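Local atomic coordinates of cytochrome c family protein (Geobacter sulfurreducens, PDB entry 3OUQ), a protein that probably carries electrons along its row of covalently bound hemes c, this chain being the N-terminal six-heme part of a twelve-heme cytochrome c. Residues T48-E53 against C115-E120; V127-M132 against F148-N153; A14-S19 against R78-S83. All blocks are in the same frame, centred on the assembly; numbering follows the deposited sequence.

In the fold
Contacts 1 and 3 approach one heme, that of chain D, each supplying one axial ligand: Met49 in contact 1 and His80 in contact 3. Their segments alternate along the chain, and their centres are about 17 Å apart. Contact 2 lies at the far end, about 32 Å centre to centre from contact 3, and meets the heme of chain G. It is buried and apolar, whereas contacts 1 and 3 are only partly buried. Contact 1 joins the two cytochrome c7-like regions through a polar bond; contact 2 stays within the second region and contact 3 within the first, where a water provides the polar link.

Contact 1 (T48-E53 against C115-E120); sequences TMLDME and CHSNRE. With HEC (heme c), chain D.
Glu53 and Ser117 are brought together by matching first torsions: in Glu53 CG stands anti to the carbonyl carbon (chi1 -59°), and the chain runs extended beyond it, while Ser117 OG is likewise anti to its own carbonyl carbon. The helix 49-53 of one cytochrome c7-like region thus reaches the end of helix 113-116 in the next, a junction between two heme-binding units. Ser117 OG donates to Glu53 OE1 at 2.6 Å, arriving on the syn side and 25° out of the carboxylate plane. That carboxylate oxygen has a second partner, since Arg113 forms a salt bridge with it, so serine and arginine together would stabilise the negative charge.

Beside this hydrogen bond lies an apolar contact. Leu50 directs its CD2 branch to Ser117 CA at 3.9 Å, and the same methyl lies 4.1 Å from Ser117 CB, so one methyl at the end of Leu50 rests against CA and CB of the serine.

The start of the helix is fixed by a capping box. Thr48 OG1 accepts from Asp51 N at 3.2 Å, and Thr48 N returns a nearly straight bond to Asp51 OD2, met on the anti side of that carboxylate. One residue on, Met49 N gives a hydrogen bond of 2.6 Å to propionate oxygen O2A of the heme. Met49 SD binds the heme iron FE at 2.3 Å. One residue therefore grips the heme at its centre and at its periphery.

His116 ligates the iron of a neighbouring heme through NE2, together with His101. Methyl CMA of the chain D heme approaches the His116 ring obliquely, nearest to ND1 at 3.2 Å.

Contact 2 (V127-M132 against F148-N153); sequences VTMAQM and FTVAGN. With HEC (heme c), chain G.
The heme plane carries Met129 and Val150 on one and the same face, with SD of Met129 bound to the iron at 2.3 Å and CG2 of Val150 lying 3.5 Å from pyrrole carbon C2C; His158 supplies the other axial ligand. CE of Met132 also approaches this face, 3.7 Å from ring carbon C2D. At the rim the loop crosses the heme plane, Thr149 O lying on the Met129 side of methyl CMC and Asn153 O on the other. Phe148 stands farther off, with heme CBC approaching its ring obliquely; its ring also meets that of His142, the planes at about 55°.

Between the segments, Met132 and Val150 cross at about a right angle, SD of Met132 being 4.0 Å from CG2 of Val150. That branch lies anti to the backbone N of Val150 (chi1 77° to the other methyl, CG1), which turns it toward the heme while CG1 faces Met132 CB. The very close approach of Met129 CE to the same methyl is doubtful.

In this cytochrome c7-like region, helix 129-133 supplies the methionine ligand of a His/Met-ligated heme c and opens with a capping box, while 148-153 is a loop packed against it. Thr128 N donates to Gln131 OE1 at 2.7 Å, in the carbonyl plane on a lone pair, and Gln131 N returns a bond to Thr128 OG1. Both propionates are held by backbone amides: Val127 N to O1D and Met129 N to O2A, the latter at 2.9 Å. In the 148-153 loop, Thr149 OG1 accepts from Ala151 N, an ST turn, and Asn153 ND2 reaches Thr149 O at 2.7 Å, with the donor tilted 26° from the carbonyl plane.

Contact 3 (A14-S19 against R78-S83); sequences APVIFS and RCHSGS. With HEC (heme c), chain D.
Val16 leads this contact from strand 16-19 into the loop that carries His80. Its CB lies 4.0 Å from C2D of the heme, so the side chain sits over the pyrrole D side. From there CG1, anti to the backbone N (chi1 179°), meets Cys79 CB at 3.8 Å, while CG2 is set toward the imidazole of His80 and lies 3.8 Å from heme C1D. The approach of CG2 to the ring is oblique and modelled too closely to measure.

Cys79 and His80, with Cys76, belong to the CXXCH heme-attachment motif of c-type cytochromes. Cys79 SG is joined to heme CAC by a bond of 1.8 Å. His80 NE2 binds the heme iron FE at 2.0 Å. Heme CHA lies at the edge of the imidazole, in its plane, and Met49 is the other axial ligand.

A water bridges the backbones: it donates to Pro15 O at 2.7 Å, accepts from Ser81 N, and has a weak third bond to Cys79 O. Val16 thus adds apolar contact, with Cys79 CB and the covalently anchored heme, and the polar link between the segments runs through backbone groups and one water.

Contact 1 (T48-E53 against C115-E120)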
loop_
_atom_site.group_PDB
_atom_site.type_symbol
_atom_site.label_atom_id
_atom_site.label_comp_id
_atom_site.label_asym_id
_atom_site.label_seq_id
_atom_site.Cartn_x
_atom_site.Cartn_y
_atom_site.Cartn_z
ATOM N N THR A 48 -3.619 5.675 5.465
ATOM C CA THR A 48 -3.305 4.416 4.800
ATOM C C THR A 48 -4.530 3.980 4.012
ATOM O O THR A 48 -5.618 4.526 4.195
ATOM C CB THR A 48 -3.001 3.317 5.818
ATOM O OG1 THR A 48 -4.178 3.054 6.592
ATOM C CG2 THR A 48 -1.884 3.743 6.749
ATOM N N MET A 49 -4.362 2.990 3.143
ATOM C CA MET A 49 -5.481 2.497 2.362
ATOM C C MET A 49 -6.552 1.902 3.266
ATOM O O MET A 49 -7.738 2.004 2.967
ATOM C CB MET A 49 -5.015 1.471 1.349
ATOM C CG MET A 49 -4.172 2.062 0.233
ATOM S SD MET A 49 -4.920 3.478 -0.644
ATOM C CE MET A 49 -6.600 2.900 -0.854
ATOM N N LEU A 50 -6.150 1.280 4.370
ATOM C CA LEU A 50 -7.135 0.735 5.299
ATOM C C LEU A 50 -7.953 1.888 5.879
ATOM O O LEU A 50 -9.158 1.755 6.094
ATOM C CB LEU A 50 -6.470 -0.041 6.444
ATOM C CG LEU A 50 -6.167 -1.517 6.194
ATOM C CD1 LEU A 50 -5.787 -2.183 7.504
ATOM C CD2 LEU A 50 -7.390 -2.203 5.604
ATOM N N ASP A 51 -7.301 3.020 6.140
ATOM C CA ASP A 51 -8.013 4.169 6.676
ATOM C C ASP A 51 -9.063 4.585 5.664
ATOM O O ASP A 51 -10.190 4.924 6.034
ATOM C CB ASP A 51 -7.070 5.348 6.927
ATOM C CG ASP A 51 -6.146 5.117 8.100
ATOM O OD1 ASP A 51 -6.625 4.645 9.149
ATOM O OD2 ASP A 51 -4.943 5.421 7.979
ATOM N N MET A 52 -8.692 4.559 4.386
ATOM C CA MET A 52 -9.621 4.938 3.329
ATOM C C MET A 52 -10.767 3.940 3.254
ATOM O O MET A 52 -11.907 4.314 2.977
ATOM C CB MET A 52 -8.896 5.029 1.986
ATOM C CG MET A 52 -7.813 6.094 1.977
ATOM S SD MET A 52 -7.265 6.595 0.349
ATOM C CE MET A 52 -5.551 6.870 0.664
ATOM N N GLU A 53 -10.463 2.670 3.513
ATOM C CA GLU A 53 -11.490 1.637 3.495
ATOM C C GLU A 53 -12.449 1.936 4.636
ATOM O O GLU A 53 -13.618 1.572 4.583
ATOM C CB GLU A 53 -10.885 0.239 3.683
ATOM C CG GLU A 53 -9.864 -0.151 2.633
ATOM C CD GLU A 53 -9.611 -1.654 2.561
ATOM O OE1 GLU A 53 -8.690 -2.068 1.824
ATOM O OE2 GLU A 53 -10.336 -2.428 3.226
ATOM N N CYS A 115 -1.976 -8.220 0.895
ATOM C CA CYS A 115 -0.962 -7.738 1.807
ATOM C C CYS A 115 -1.356 -6.377 2.343
ATOM O O CYS A 115 -1.496 -6.181 3.547
ATOM C CB CYS A 115 0.386 -7.627 1.094
ATOM S SG CYS A 115 0.948 -9.151 0.274
ATOM N N HIS A 116 -1.552 -5.438 1.428
ATOM C CA HIS A 116 -1.890 -4.075 1.795
ATOM C C HIS A 116 -3.126 -3.876 2.669
ATOM O O HIS A 116 -3.233 -2.863 3.359
ATOM C CB HIS A 116 -1.955 -3.244 0.522
ATOM C CG HIS A 116 -0.622 -3.086 -0.133
ATOM N ND1 HIS A 116 0.398 -2.321 0.383
ATOM C CD2 HIS A 116 -0.110 -3.676 -1.241
ATOM C CE1 HIS A 116 1.466 -2.471 -0.406
ATOM N NE2 HIS A 116 1.208 -3.284 -1.409
ATOM N N SER A 117 -4.046 -4.835 2.664
ATOM C CA SER A 117 -5.244 -4.728 3.498
ATOM C C SER A 117 -5.203 -5.792 4.581
ATOM O O SER A 117 -6.218 -6.104 5.197
ATOM C CB SER A 117 -6.516 -4.917 2.664
ATOM O OG SER A 117 -6.733 -3.823 1.790
ATOM N N ASN A 118 -4.016 -6.346 4.802
ATOM C CA ASN A 118 -3.812 -7.395 5.791
ATOM C C ASN A 118 -2.949 -6.805 6.898
ATOM O O ASN A 118 -1.724 -6.744 6.773
ATOM C CB ASN A 118 -3.099 -8.574 5.121
ATOM C CG ASN A 118 -3.272 -9.869 5.871
ATOM O OD1 ASN A 118 -3.107 -9.920 7.079
ATOM N ND2 ASN A 118 -3.592 -10.931 5.149
ATOM N N ARG A 119 -3.590 -6.365 7.979
ATOM C CA ARG A 119 -2.867 -5.745 9.093
ATOM C C ARG A 119 -1.716 -6.593 9.615
ATOM O O ARG A 119 -0.722 -6.059 10.095
ATOM C CB ARG A 119 -3.826 -5.412 10.238
ATOM N N GLU A 120 -1.831 -7.912 9.517
ATOM C CA GLU A 120 -0.750 -8.759 10.005
ATOM C C GLU A 120 0.441 -8.768 9.042
ATOM O O GLU A 120 1.565 -9.060 9.445
ATOM C CB GLU A 120 -1.252 -10.186 10.241
ATOM C CG GLU A 120 -0.741 -10.799 11.549
HETATM FE FE HEC D . -3.633 3.732 -2.563
HETATM C CHA HEC D . -1.509 5.392 -0.434
HETATM C CHB HEC D . -1.849 0.896 -2.122
HETATM C CHC HEC D . -5.983 2.033 -4.304
HETATM C CHD HEC D . -5.128 6.688 -3.380
HETATM N NA HEC D . -2.008 3.263 -1.537
HETATM C C1A HEC D . -1.343 4.027 -0.582
HETATM C C2A HEC D . -0.315 3.261 0.083
HETATM C C3A HEC D . -0.306 2.047 -0.526
HETATM C C4A HEC D . -1.344 2.055 -1.537
HETATM C CMA HEC D . 0.555 0.855 -0.132
HETATM C CAA HEC D . 0.540 3.678 1.274
HETATM C CBA HEC D . -0.184 3.579 2.613
HETATM C CGA HEC D . -0.707 2.183 2.898
HETATM O O1A HEC D . 0.110 1.248 2.980
HETATM O O2A HEC D . -1.933 2.015 3.035
HETATM N NB HEC D . -3.934 1.838 -2.984
HETATM C C1B HEC D . -3.091 0.779 -2.748
HETATM C C2B HEC D . -3.659 -0.458 -3.212
HETATM C C3B HEC D . -4.842 -0.135 -3.740
HETATM C C4B HEC D . -4.992 1.287 -3.641
HETATM C CMB HEC D . -3.005 -1.842 -3.170
HETATM C CAB HEC D . -5.857 -1.073 -4.326
HETATM C CBB HEC D . -6.660 -1.915 -3.375
HETATM N NC HEC D . -5.240 4.251 -3.621
HETATM C C1C HEC D . -6.097 3.424 -4.310
HETATM C C2C HEC D . -7.156 4.178 -4.954
HETATM C C3C HEC D . -6.880 5.486 -4.745
HETATM C C4C HEC D . -5.726 5.527 -3.860
HETATM C CMC HEC D . -8.423 3.648 -5.629
HETATM C CAC HEC D . -7.584 6.664 -5.433
HETATM C CBC HEC D . -9.043 6.846 -5.047
HETATM N ND HEC D . -3.288 5.636 -2.106
HETATM C C1D HEC D . -3.972 6.739 -2.587
HETATM C C2D HEC D . -3.470 7.953 -1.977
HETATM C C3D HEC D . -2.503 7.579 -1.070
HETATM C C4D HEC D . -2.381 6.151 -1.194
HETATM C CMD HEC D . -3.956 9.374 -2.259
HETATM C CAD HEC D . -1.813 8.458 -0.019
HETATM C CBD HEC D . -2.812 8.962 1.005
HETATM C CGD HEC D . -2.179 9.844 2.065
HETATM O O1D HEC D . -2.927 10.450 2.859
HETATM O O2D HEC D . -0.936 9.930 2.112
#

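Contact 2 (V127-M132 against F148-N153)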
loop_
_atom_site.group_PDB
_atom_site.type_symbol
_atom_site.label_atom_id
_atom_site.label_comp_id
_atom_site.label_asym_id
_atom_site.label_seq_id
_atom_site.Cartn_x
_atom_site.Cartn_y
_atom_site.Cartn_z
ATOM N N VAL A 127 9.937 -5.616 11.733
ATOM C CA VAL A 127 9.522 -6.888 12.296
ATOM C C VAL A 127 10.730 -7.804 12.294
ATOM O O VAL A 127 11.565 -7.741 11.395
ATOM C CB VAL A 127 8.404 -7.535 11.474
ATOM C CG1 VAL A 127 7.259 -6.556 11.299
ATOM C CG2 VAL A 127 8.941 -7.974 10.138
ATOM N N THR A 128 10.824 -8.654 13.306
ATOM C CA THR A 128 11.938 -9.581 13.426
ATOM C C THR A 128 11.586 -10.938 12.811
ATOM O O THR A 128 10.417 -11.209 12.518
ATOM C CB THR A 128 12.290 -9.789 14.899
ATOM O OG1 THR A 128 11.215 -10.477 15.553
ATOM C CG2 THR A 128 12.498 -8.459 15.573
ATOM N N MET A 129 12.591 -11.788 12.611
ATOM C CA MET A 129 12.339 -13.114 12.060
ATOM C C MET A 129 11.466 -13.896 13.046
ATOM O O MET A 129 10.630 -14.708 12.650
ATOM C CB MET A 129 13.654 -13.859 11.819
ATOM C CG MET A 129 14.604 -13.139 10.877
ATOM S SD MET A 129 13.773 -12.545 9.392
ATOM C CE MET A 129 13.072 -13.957 8.886
ATOM N N ALA A 130 11.654 -13.638 14.334
ATOM C CA ALA A 130 10.863 -14.314 15.357
ATOM C C ALA A 130 9.384 -14.081 15.073
ATOM O O ALA A 130 8.600 -15.025 14.967
ATOM C CB ALA A 130 11.215 -13.770 16.730
ATOM N N GLN A 131 9.018 -12.811 14.947
ATOM C CA GLN A 131 7.639 -12.413 14.679
ATOM C C GLN A 131 7.158 -12.897 13.318
ATOM O O GLN A 131 5.969 -13.163 13.129
ATOM C CB GLN A 131 7.533 -10.896 14.758
ATOM C CG GLN A 131 8.110 -10.344 16.040
ATOM C CD GLN A 131 8.231 -8.846 16.015
ATOM O OE1 GLN A 131 8.993 -8.284 15.224
ATOM N NE2 GLN A 131 7.473 -8.181 16.877
ATOM N N MET A 132 8.073 -13.000 12.361
ATOM C CA MET A 132 7.684 -13.482 11.050
ATOM C C MET A 132 7.255 -14.937 11.219
ATOM O O MET A 132 6.348 -15.415 10.538
ATOM C CB MET A 132 8.846 -13.379 10.056
ATOM C CG MET A 132 9.269 -11.957 9.746
ATOM S SD MET A 132 9.925 -11.767 8.071
ATOM C CE MET A 132 10.097 -10.020 7.986
ATOM N N PHE A 148 8.052 -20.750 0.663
ATOM C CA PHE A 148 9.147 -21.266 1.465
ATOM C C PHE A 148 9.239 -20.591 2.822
ATOM O O PHE A 148 9.087 -19.373 2.943
ATOM C CB PHE A 148 10.470 -21.171 0.704
ATOM C CG PHE A 148 10.862 -19.781 0.297
ATOM C CD1 PHE A 148 11.395 -18.887 1.222
ATOM C CD2 PHE A 148 10.784 -19.395 -1.037
ATOM C CE1 PHE A 148 11.851 -17.629 0.823
ATOM C CE2 PHE A 148 11.236 -18.145 -1.447
ATOM C CZ PHE A 148 11.773 -17.261 -0.513
ATOM N N THR A 149 9.476 -21.403 3.846
ATOM C CA THR A 149 9.556 -20.920 5.212
ATOM C C THR A 149 10.609 -19.847 5.438
ATOM O O THR A 149 11.623 -19.777 4.751
ATOM C CB THR A 149 9.809 -22.081 6.215
ATOM O OG1 THR A 149 9.647 -21.599 7.553
ATOM C CG2 THR A 149 11.222 -22.636 6.065
ATOM N N VAL A 150 10.337 -19.013 6.430
ATOM C CA VAL A 150 11.208 -17.925 6.815
ATOM C C VAL A 150 12.211 -18.461 7.849
ATOM O O VAL A 150 13.224 -17.819 8.150
ATOM C CB VAL A 150 10.359 -16.786 7.413
ATOM C CG1 VAL A 150 9.939 -17.117 8.838
ATOM C CG2 VAL A 150 11.107 -15.505 7.343
ATOM N N ALA A 151 11.909 -19.643 8.394
ATOM C CA ALA A 151 12.771 -20.306 9.371
ATOM C C ALA A 151 13.812 -21.049 8.536
ATOM O O ALA A 151 13.763 -22.268 8.384
ATOM C CB ALA A 151 11.956 -21.290 10.211
ATOM N N GLY A 152 14.752 -20.289 7.993
ATOM C CA GLY A 152 15.767 -20.855 7.131
ATOM C C GLY A 152 15.589 -20.154 5.795
ATOM O O GLY A 152 14.794 -19.223 5.696
ATOM N N ASN A 153 16.308 -20.587 4.770
ATOM C CA ASN A 153 16.192 -19.962 3.461
ATOM C C ASN A 153 16.691 -18.511 3.490
ATOM O O ASN A 153 16.464 -17.755 2.547
ATOM C CB ASN A 153 14.735 -20.001 2.991
ATOM C CG ASN A 153 14.192 -21.413 2.885
ATOM O OD1 ASN A 153 14.688 -22.223 2.108
ATOM N ND2 ASN A 153 13.165 -21.713 3.664
HETATM FE FE HEC G . 15.214 -12.058 7.708
HETATM C CHA HEC G . 14.660 -9.015 9.057
HETATM C CHB HEC G . 18.078 -12.349 9.617
HETATM C CHC HEC G . 15.514 -15.315 6.705
HETATM C CHD HEC G . 13.099 -11.347 5.134
HETATM N NA HEC G . 16.130 -10.946 9.078
HETATM C C1A HEC G . 15.670 -9.767 9.620
HETATM C C2A HEC G . 16.536 -9.285 10.660
HETATM C C3A HEC G . 17.596 -10.107 10.684
HETATM C C4A HEC G . 17.342 -11.172 9.727
HETATM C CMA HEC G . 18.837 -9.873 11.532
HETATM C CAA HEC G . 16.257 -8.192 11.657
HETATM C CBA HEC G . 15.261 -8.621 12.731
HETATM C CGA HEC G . 15.781 -9.760 13.594
HETATM O O1A HEC G . 16.898 -9.617 14.133
HETATM O O2A HEC G . 15.080 -10.788 13.734
HETATM N NB HEC G . 16.461 -13.543 8.146
HETATM C C1B HEC G . 17.613 -13.491 8.943
HETATM C C2B HEC G . 18.176 -14.822 9.076
HETATM C C3B HEC G . 17.390 -15.666 8.392
HETATM C C4B HEC G . 16.385 -14.867 7.720
HETATM C CMB HEC G . 19.421 -15.231 9.838
HETATM C CAB HEC G . 17.477 -17.179 8.525
HETATM C CBB HEC G . 16.324 -17.849 9.256
HETATM N NC HEC G . 14.347 -13.164 6.335
HETATM C C1C HEC G . 14.541 -14.515 6.054
HETATM C C2C HEC G . 13.647 -14.938 4.994
HETATM C C3C HEC G . 13.002 -13.852 4.533
HETATM C C4C HEC G . 13.439 -12.725 5.366
HETATM C CMC HEC G . 13.440 -16.335 4.469
HETATM C CAC HEC G . 12.211 -13.765 3.239
HETATM C CBC HEC G . 10.846 -14.415 3.291
HETATM N ND HEC G . 14.166 -10.491 7.159
HETATM C C1D HEC G . 13.465 -10.295 5.980
HETATM C C2D HEC G . 12.938 -8.950 5.942
HETATM C C3D HEC G . 13.258 -8.374 7.114
HETATM C C4D HEC G . 14.009 -9.327 7.865
HETATM C CMD HEC G . 12.182 -8.258 4.830
HETATM C CAD HEC G . 12.942 -6.981 7.630
HETATM C CBD HEC G . 11.494 -6.813 7.993
HETATM C CGD HEC G . 11.260 -5.604 8.860
HETATM O O1D HEC G . 10.085 -5.267 9.105
HETATM O O2D HEC G . 12.254 -4.996 9.307
#

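Contact 3 (A14-S19 against R78-S83)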
loop_
_atom_site.group_PDB
_atom_site.type_symbol
_atom_site.label_atom_id
_atom_site.label_comp_id
_atom_site.label_asym_id
_atom_site.label_seq_id
_atom_site.Cartn_x
_atom_site.Cartn_y
_atom_site.Cartn_z
ATOM N N ALA A 14 5.829 5.901 -6.910
ATOM C CA ALA A 14 5.513 7.179 -7.510
ATOM C C ALA A 14 4.380 7.758 -6.683
ATOM O O ALA A 14 3.694 7.026 -5.970
ATOM C CB ALA A 14 5.071 6.980 -8.927
ATOM N N PRO A 15 4.177 9.079 -6.742
ATOM C CA PRO A 15 3.088 9.654 -5.950
ATOM C C PRO A 15 1.746 9.486 -6.651
ATOM O O PRO A 15 1.685 9.287 -7.866
ATOM C CB PRO A 15 3.490 11.118 -5.831
ATOM C CG PRO A 15 4.103 11.377 -7.171
ATOM C CD PRO A 15 4.973 10.135 -7.388
ATOM N N VAL A 16 0.676 9.531 -5.872
ATOM C CA VAL A 16 -0.656 9.438 -6.419
ATOM C C VAL A 16 -0.983 10.897 -6.611
ATOM O O VAL A 16 -0.758 11.704 -5.709
ATOM C CB VAL A 16 -1.639 8.850 -5.418
ATOM C CG1 VAL A 16 -3.035 8.783 -6.034
ATOM C CG2 VAL A 16 -1.161 7.488 -4.981
ATOM N N ILE A 17 -1.500 11.245 -7.781
ATOM C CA ILE A 17 -1.821 12.629 -8.066
ATOM C C ILE A 17 -3.302 12.922 -8.043
ATOM O O ILE A 17 -4.054 12.395 -8.856
ATOM C CB ILE A 17 -1.282 13.030 -9.436
ATOM C CG1 ILE A 17 0.243 12.999 -9.418
ATOM C CG2 ILE A 17 -1.787 14.410 -9.808
ATOM C CD1 ILE A 17 0.858 13.282 -10.761
ATOM N N PHE A 18 -3.732 13.755 -7.105
ATOM C CA PHE A 18 -5.137 14.132 -7.054
ATOM C C PHE A 18 -5.291 15.264 -8.055
ATOM O O PHE A 18 -4.545 16.244 -8.010
ATOM C CB PHE A 18 -5.537 14.650 -5.681
ATOM C CG PHE A 18 -6.896 15.273 -5.666
ATOM C CD1 PHE A 18 -8.041 14.482 -5.634
ATOM C CD2 PHE A 18 -7.038 16.652 -5.754
ATOM C CE1 PHE A 18 -9.312 15.057 -5.694
ATOM C CE2 PHE A 18 -8.300 17.234 -5.816
ATOM C CZ PHE A 18 -9.439 16.432 -5.786
ATOM N N SER A 19 -6.256 15.130 -8.956
ATOM C CA SER A 19 -6.488 16.144 -9.970
ATOM C C SER A 19 -7.830 16.841 -9.736
ATOM O O SER A 19 -8.883 16.206 -9.810
ATOM C CB SER A 19 -6.460 15.492 -11.353
ATOM O OG SER A 19 -6.420 16.468 -12.375
ATOM N N ARG A 78 -6.333 2.762 -11.085
ATOM C CA ARG A 78 -7.055 4.022 -11.317
ATOM C C ARG A 78 -6.386 5.211 -10.625
ATOM O O ARG A 78 -6.577 6.352 -11.034
ATOM C CB ARG A 78 -8.510 3.934 -10.834
ATOM C CG ARG A 78 -9.416 2.988 -11.616
ATOM C CD ARG A 78 -9.479 3.324 -13.097
ATOM N NE ARG A 78 -10.032 4.649 -13.371
ATOM C CZ ARG A 78 -11.329 4.950 -13.338
ATOM N NH1 ARG A 78 -12.219 4.022 -13.042
ATOM N NH2 ARG A 78 -11.736 6.177 -13.623
ATOM N N CYS A 79 -5.621 4.948 -9.570
ATOM C CA CYS A 79 -4.910 6.010 -8.862
ATOM C C CYS A 79 -3.392 5.808 -8.929
ATOM O O CYS A 79 -2.656 6.721 -9.315
ATOM C CB CYS A 79 -5.352 6.071 -7.402
ATOM S SG CYS A 79 -7.054 6.656 -7.156
ATOM N N HIS A 80 -2.931 4.613 -8.560
ATOM C CA HIS A 80 -1.511 4.277 -8.579
ATOM C C HIS A 80 -1.082 3.824 -9.973
ATOM O O HIS A 80 -1.782 3.045 -10.612
ATOM C CB HIS A 80 -1.245 3.164 -7.573
ATOM C CG HIS A 80 -1.560 3.547 -6.164
ATOM N ND1 HIS A 80 -0.688 4.210 -5.332
ATOM C CD2 HIS A 80 -2.696 3.381 -5.445
ATOM C CE1 HIS A 80 -1.310 4.416 -4.165
ATOM N NE2 HIS A 80 -2.530 3.928 -4.189
ATOM N N SER A 81 0.066 4.306 -10.445
ATOM C CA SER A 81 0.558 3.931 -11.771
ATOM C C SER A 81 0.911 2.449 -11.798
ATOM O O SER A 81 0.463 1.701 -12.673
ATOM C CB SER A 81 1.793 4.759 -12.141
ATOM O OG SER A 81 2.892 4.464 -11.295
ATOM N N GLY A 82 1.719 2.028 -10.833
ATOM C CA GLY A 82 2.107 0.633 -10.750
ATOM C C GLY A 82 2.088 0.138 -9.316
ATOM O O GLY A 82 1.258 0.559 -8.513
ATOM N N SER A 83 3.005 -0.770 -8.997
ATOM C CA SER A 83 3.112 -1.323 -7.649
ATOM C C SER A 83 4.080 -0.450 -6.874
ATOM O O SER A 83 3.679 0.388 -6.072
ATOM C CB SER A 83 3.662 -2.749 -7.697
ATOM O OG SER A 83 2.882 -3.578 -8.539
HETATM FE FE HEC D . -3.633 3.732 -2.563
HETATM C CHA HEC D . -1.509 5.392 -0.434
HETATM C CHB HEC D . -1.849 0.896 -2.122
HETATM C CHC HEC D . -5.983 2.033 -4.304
HETATM C CHD HEC D . -5.128 6.688 -3.380
HETATM N NA HEC D . -2.008 3.263 -1.537
HETATM C C1A HEC D . -1.343 4.027 -0.582
HETATM C C2A HEC D . -0.315 3.261 0.083
HETATM C C3A HEC D . -0.306 2.047 -0.526
HETATM C C4A HEC D . -1.344 2.055 -1.537
HETATM C CMA HEC D . 0.555 0.855 -0.132
HETATM C CAA HEC D . 0.540 3.678 1.274
HETATM C CBA HEC D . -0.184 3.579 2.613
HETATM C CGA HEC D . -0.707 2.183 2.898
HETATM O O1A HEC D . 0.110 1.248 2.980
HETATM O O2A HEC D . -1.933 2.015 3.035
HETATM N NB HEC D . -3.934 1.838 -2.984
HETATM C C1B HEC D . -3.091 0.779 -2.748
HETATM C C2B HEC D . -3.659 -0.458 -3.212
HETATM C C3B HEC D . -4.842 -0.135 -3.740
HETATM C C4B HEC D . -4.992 1.287 -3.641
HETATM C CMB HEC D . -3.005 -1.842 -3.170
HETATM C CAB HEC D . -5.857 -1.073 -4.326
HETATM C CBB HEC D . -6.660 -1.915 -3.375
HETATM N NC HEC D . -5.240 4.251 -3.621
HETATM C C1C HEC D . -6.097 3.424 -4.310
HETATM C C2C HEC D . -7.156 4.178 -4.954
HETATM C C3C HEC D . -6.880 5.486 -4.745
HETATM C C4C HEC D . -5.726 5.527 -3.860
HETATM C CMC HEC D . -8.423 3.648 -5.629
HETATM C CAC HEC D . -7.584 6.664 -5.433
HETATM C CBC HEC D . -9.043 6.846 -5.047
HETATM N ND HEC D . -3.288 5.636 -2.106
HETATM C C1D HEC D . -3.972 6.739 -2.587
HETATM C C2D HEC D . -3.470 7.953 -1.977
HETATM C C3D HEC D . -2.503 7.579 -1.070
HETATM C C4D HEC D . -2.381 6.151 -1.194
HETATM C CMD HEC D . -3.956 9.374 -2.259
HETATM C CAD HEC D . -1.813 8.458 -0.019
HETATM C CBD HEC D . -2.812 8.962 1.005
HETATM C CGD HEC D . -2.179 9.844 2.065
HETATM O O1D HEC D . -2.927 10.450 2.859
HETATM O O2D HEC D . -0.936 9.930 2.112
HETATM O O HOH W 1 0.727 6.950 -8.859
#